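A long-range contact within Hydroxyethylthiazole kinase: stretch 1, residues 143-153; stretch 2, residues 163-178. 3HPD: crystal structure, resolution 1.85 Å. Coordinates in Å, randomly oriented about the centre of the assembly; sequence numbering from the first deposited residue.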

# COMPACT_ATOMS: atom_id res chain seq x y z
N GLY A 143 -26.30 20.24 -8.94
CA GLY A 143 -25.11 20.24 -8.13
C GLY A 143 -24.25 21.49 -8.27
O GLY A 143 -23.76 22.02 -7.27
N GLU A 144 -24.08 21.98 -9.50
CA GLU A 144 -23.23 23.15 -9.74
C GLU A 144 -23.46 24.43 -8.92
O GLU A 144 -22.55 24.87 -8.22
N GLU A 145 -24.64 25.05 -9.01
CA GLU A 145 -24.86 26.27 -8.23
C GLU A 145 -24.76 25.98 -6.74
O GLU A 145 -24.21 26.77 -5.98
N GLU A 146 -25.30 24.84 -6.33
CA GLU A 146 -25.27 24.44 -4.92
C GLU A 146 -23.85 24.12 -4.47
O GLU A 146 -23.46 24.45 -3.35
N ALA A 147 -23.07 23.49 -5.33
CA ALA A 147 -21.69 23.14 -5.01
C ALA A 147 -20.86 24.41 -4.90
O ALA A 147 -19.99 24.54 -4.03
N LYS A 148 -21.13 25.37 -5.78
CA LYS A 148 -20.42 26.64 -5.78
C LYS A 148 -20.70 27.41 -4.50
O LYS A 148 -19.79 27.95 -3.88
N LYS A 149 -21.97 27.45 -4.10
CA LYS A 149 -22.36 28.15 -2.88
C LYS A 149 -21.72 27.48 -1.67
O LYS A 149 -21.26 28.15 -0.75
N LEU A 150 -21.70 26.15 -1.67
CA LEU A 150 -21.11 25.40 -0.56
C LEU A 150 -19.64 25.74 -0.41
O LEU A 150 -19.16 26.02 0.69
N THR A 151 -18.92 25.71 -1.52
CA THR A 151 -17.49 26.00 -1.52
C THR A 151 -17.22 27.37 -0.89
O THR A 151 -16.36 27.50 -0.03
N MET A 152 -17.97 28.38 -1.33
CA MET A 152 -17.80 29.74 -0.80
C MET A 152 -18.11 29.86 0.68
O MET A 152 -17.33 30.45 1.43
N ASN A 153 -19.27 29.35 1.09
CA ASN A 153 -19.67 29.44 2.50
C ASN A 153 -18.68 28.73 3.40
O ASN A 153 -18.37 29.21 4.49
N ALA A 163 -12.10 23.41 -1.53
CA ALA A 163 -12.38 22.81 -2.82
C ALA A 163 -13.42 21.72 -2.59
O ALA A 163 -13.24 20.86 -1.72
N VAL A 164 -14.51 21.79 -3.33
CA VAL A 164 -15.55 20.78 -3.26
C VAL A 164 -15.41 20.08 -4.61
O VAL A 164 -15.72 20.64 -5.66
N THR A 165 -14.89 18.86 -4.57
CA THR A 165 -14.66 18.09 -5.78
C THR A 165 -15.91 17.38 -6.30
O THR A 165 -16.82 17.05 -5.54
N GLY A 166 -15.94 17.16 -7.62
CA GLY A 166 -17.07 16.49 -8.25
C GLY A 166 -16.87 16.48 -9.75
O GLY A 166 -15.76 16.74 -10.23
N ALA A 167 -17.92 16.17 -10.51
CA ALA A 167 -17.83 16.15 -11.97
C ALA A 167 -17.17 17.47 -12.35
O ALA A 167 -16.28 17.52 -13.20
N VAL A 168 -17.63 18.54 -11.71
CA VAL A 168 -17.07 19.87 -11.89
C VAL A 168 -16.57 20.23 -10.50
O VAL A 168 -17.30 20.11 -9.52
N ASP A 169 -15.30 20.64 -10.40
CA ASP A 169 -14.75 21.01 -9.09
C ASP A 169 -14.87 22.51 -8.90
O ASP A 169 -14.78 23.27 -9.87
N TYR A 170 -15.08 22.93 -7.66
CA TYR A 170 -15.16 24.35 -7.34
C TYR A 170 -14.13 24.63 -6.25
O TYR A 170 -14.00 23.87 -5.29
N VAL A 171 -13.39 25.72 -6.42
CA VAL A 171 -12.36 26.12 -5.47
C VAL A 171 -12.59 27.58 -5.16
O VAL A 171 -12.77 28.39 -6.07
N SER A 172 -12.60 27.93 -3.87
CA SER A 172 -12.81 29.31 -3.48
C SER A 172 -12.08 29.67 -2.20
O SER A 172 -11.89 28.83 -1.32
N ASP A 173 -11.66 30.93 -2.10
CA ASP A 173 -10.98 31.42 -0.91
C ASP A 173 -11.93 32.38 -0.21
O ASP A 173 -11.55 33.09 0.72
N GLY A 174 -13.18 32.39 -0.67
CA GLY A 174 -14.19 33.25 -0.08
C GLY A 174 -14.46 34.51 -0.90
O GLY A 174 -15.54 35.09 -0.82
N ARG A 175 -13.47 34.93 -1.68
CA ARG A 175 -13.62 36.13 -2.51
C ARG A 175 -13.64 35.77 -3.99
O ARG A 175 -14.45 36.30 -4.74
N ARG A 176 -12.73 34.89 -4.40
CA ARG A 176 -12.64 34.45 -5.80
C ARG A 176 -12.99 32.97 -5.87
O ARG A 176 -12.76 32.22 -4.92
N THR A 177 -13.51 32.54 -7.02
CA THR A 177 -13.89 31.15 -7.19
C THR A 177 -13.55 30.66 -8.59
O THR A 177 -13.70 31.40 -9.57
N PHE A 178 -13.09 29.42 -8.68
CA PHE A 178 -12.73 28.80 -9.95
C PHE A 178 -13.50 27.50 -10.12
O PHE A 178 -13.78 26.80 -9.15

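Helix 144-153 lies against the sheet formed by the strand through Val 164, strand 169-172 and the strand from Thr 177, running 28° from the direction of strand 169-172. No hydrogen bond passes directly between the stretches; the direct contact is mainly side-chain packing, with 606 Å² buried over both sides. Alternation along strand 169-172 turns Tyr 170 and Ser 172 toward the helix and Asp 169 and Val 171 away. Tyr 170 (chi1 m, -76°; chi2 -75°) presents one ring face to Lys 148, whose CB sits 4.2 Å from the ring centroid, 13° off its normal. Lys 148 (chi1 and chi2 t) thus lends its aliphatic base to the ring while its end leads away, where NZ forms a salt bridge with Glu 145 OE2 (3.0 Å), though the place of OE2 is less sure. Ala 147 points inward, and its CB meets Tyr 170 CD2 at 3.8 Å. Thr 151 points toward the sheet in rotamer m, where its OG1 donates a hydrogen bond to Ala 147 O (2.8 Å), one turn back. With the hydroxyl satisfied within the helix, Thr 151 can pack among apolar atoms: OG1 lies 3.1 Å from Val 164 CG2, and its CG2 lies 3.6 Å from Ser 172 CB. Val 164 (t) also brings CG2 to 4.1 Å from Leu 150 CD2; the CA-to-CB bond of Leu 150 (t, p) points sideways, but its end comes nearer. Ser 172 (t) places OG to accept from Gly 174 N (3.0 Å), securing the turn beside Met 152, whose CG approaches Gly 174 O at 4.3 Å. Gly 174 has phi/psi of 101/-25°, where a CB would jam against the preceding carbonyl. Glu 144 (chi1 -97°, between wells) starts sideways, but its end comes nearer; water 1 O donates to Glu 144 OE2 (2.9 Å) and weakly accepts from Val 168 N (3.3 Å), bridging the stretches.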

# COMPACT_ATOMS: atom_id res chain seq x y z
CB GLU A 144 -23.22 23.48 -11.23
CG GLU A 144 -22.01 22.91 -11.97
CD GLU A 144 -22.11 21.43 -12.28
OE1 GLU A 144 -23.04 21.04 -13.02
OE2 GLU A 144 -21.27 20.65 -11.78
CB GLU A 145 -26.23 26.88 -8.54
CG GLU A 145 -26.18 28.19 -9.34
CD GLU A 145 -25.46 29.31 -8.60
OE1 GLU A 145 -25.85 29.63 -7.45
OE2 GLU A 145 -24.52 29.89 -9.17
CB GLU A 146 -26.19 23.24 -4.71
CG GLU A 146 -26.25 22.74 -3.27
CD GLU A 146 -27.30 21.66 -3.08
OE1 GLU A 146 -27.70 21.03 -4.08
OE2 GLU A 146 -27.71 21.43 -1.92
CB ALA A 147 -21.11 22.23 -6.08
CB LYS A 148 -20.83 27.49 -6.99
CG LYS A 148 -20.14 28.84 -7.02
CD LYS A 148 -20.37 29.58 -8.33
CE LYS A 148 -21.81 29.98 -8.51
NZ LYS A 148 -21.92 31.35 -9.10
CB LYS A 149 -23.88 28.16 -2.75
CG LYS A 149 -24.40 28.68 -1.41
CD LYS A 149 -25.92 28.89 -1.46
CE LYS A 149 -26.52 28.99 -0.07
NZ LYS A 149 -25.98 30.13 0.72
CB LEU A 150 -21.27 23.89 -0.78
CG LEU A 150 -20.59 23.02 0.28
CD1 LEU A 150 -21.19 23.32 1.65
CD2 LEU A 150 -20.76 21.54 -0.06
CB THR A 151 -16.93 25.98 -2.95
OG1 THR A 151 -17.27 24.73 -3.57
CG2 THR A 151 -15.42 26.13 -2.94
CB MET A 152 -18.69 30.73 -1.55
CG MET A 152 -18.60 32.14 -0.97
SD MET A 152 -20.16 33.06 -0.96
CE MET A 152 -20.41 33.31 0.82
CB ASN A 153 -21.07 28.86 2.71
CG ASN A 153 -22.16 29.75 2.13
OD1 ASN A 153 -22.07 30.97 2.19
ND2 ASN A 153 -23.21 29.13 1.60
CB ALA A 163 -11.11 22.21 -3.43
CB VAL A 164 -16.97 21.40 -3.15
CG1 VAL A 164 -18.01 20.29 -3.22
CG2 VAL A 164 -17.10 22.15 -1.83
CB THR A 165 -13.54 17.06 -5.55
OG1 THR A 165 -13.93 16.15 -4.51
CG2 THR A 165 -12.27 17.77 -5.12
CB ALA A 167 -19.22 16.04 -12.58
CB VAL A 168 -18.14 20.90 -12.32
CG1 VAL A 168 -17.53 22.30 -12.35
CG2 VAL A 168 -18.70 20.54 -13.69
CB ASP A 169 -13.27 20.64 -8.99
CG ASP A 169 -12.99 19.20 -9.33
OD1 ASP A 169 -13.45 18.30 -8.60
OD2 ASP A 169 -12.30 18.97 -10.35
CB TYR A 170 -16.56 24.73 -6.86
CG TYR A 170 -17.54 24.81 -8.00
CD1 TYR A 170 -17.52 25.90 -8.87
CD2 TYR A 170 -18.42 23.77 -8.26
CE1 TYR A 170 -18.37 25.94 -9.97
CE2 TYR A 170 -19.26 23.80 -9.36
CZ TYR A 170 -19.23 24.89 -10.21
OH TYR A 170 -20.05 24.91 -11.32
CB VAL A 171 -10.95 25.97 -6.08
CG1 VAL A 171 -9.89 26.07 -4.99
CG2 VAL A 171 -10.84 24.64 -6.81
CB SER A 172 -14.31 29.58 -3.28
OG SER A 172 -14.54 30.93 -2.93
CB ASP A 173 -9.68 32.13 -1.28
CG ASP A 173 -9.90 33.39 -2.10
OD1 ASP A 173 -11.05 33.69 -2.46
OD2 ASP A 173 -8.90 34.08 -2.39
CB ARG A 175 -12.47 37.10 -2.24
CG ARG A 175 -12.23 37.41 -0.77
CD ARG A 175 -10.79 37.86 -0.56
NE ARG A 175 -9.88 37.06 -1.37
CZ ARG A 175 -9.53 37.36 -2.62
NH1 ARG A 175 -8.70 36.56 -3.29
NH2 ARG A 175 -9.98 38.46 -3.20
CB ARG A 176 -11.24 34.66 -6.37
CG ARG A 176 -10.81 36.11 -6.51
CD ARG A 176 -9.41 36.21 -7.10
NE ARG A 176 -9.38 35.88 -8.52
CZ ARG A 176 -8.26 35.75 -9.24
NH1 ARG A 176 -7.08 35.92 -8.66
NH2 ARG A 176 -8.32 35.47 -10.53
CB THR A 177 -15.40 30.96 -6.94
OG1 THR A 177 -15.72 31.34 -5.60
CG2 THR A 177 -15.81 29.50 -7.15
CB PHE A 178 -11.23 28.50 -10.00
CG PHE A 178 -10.38 29.70 -10.24
CD1 PHE A 178 -10.11 30.14 -11.53
CD2 PHE A 178 -9.83 30.40 -9.17
CE1 PHE A 178 -9.31 31.26 -11.76
CE2 PHE A 178 -9.03 31.53 -9.38
CZ PHE A 178 -8.77 31.96 -10.68
O HOH W 1 -20.48 18.54 -10.02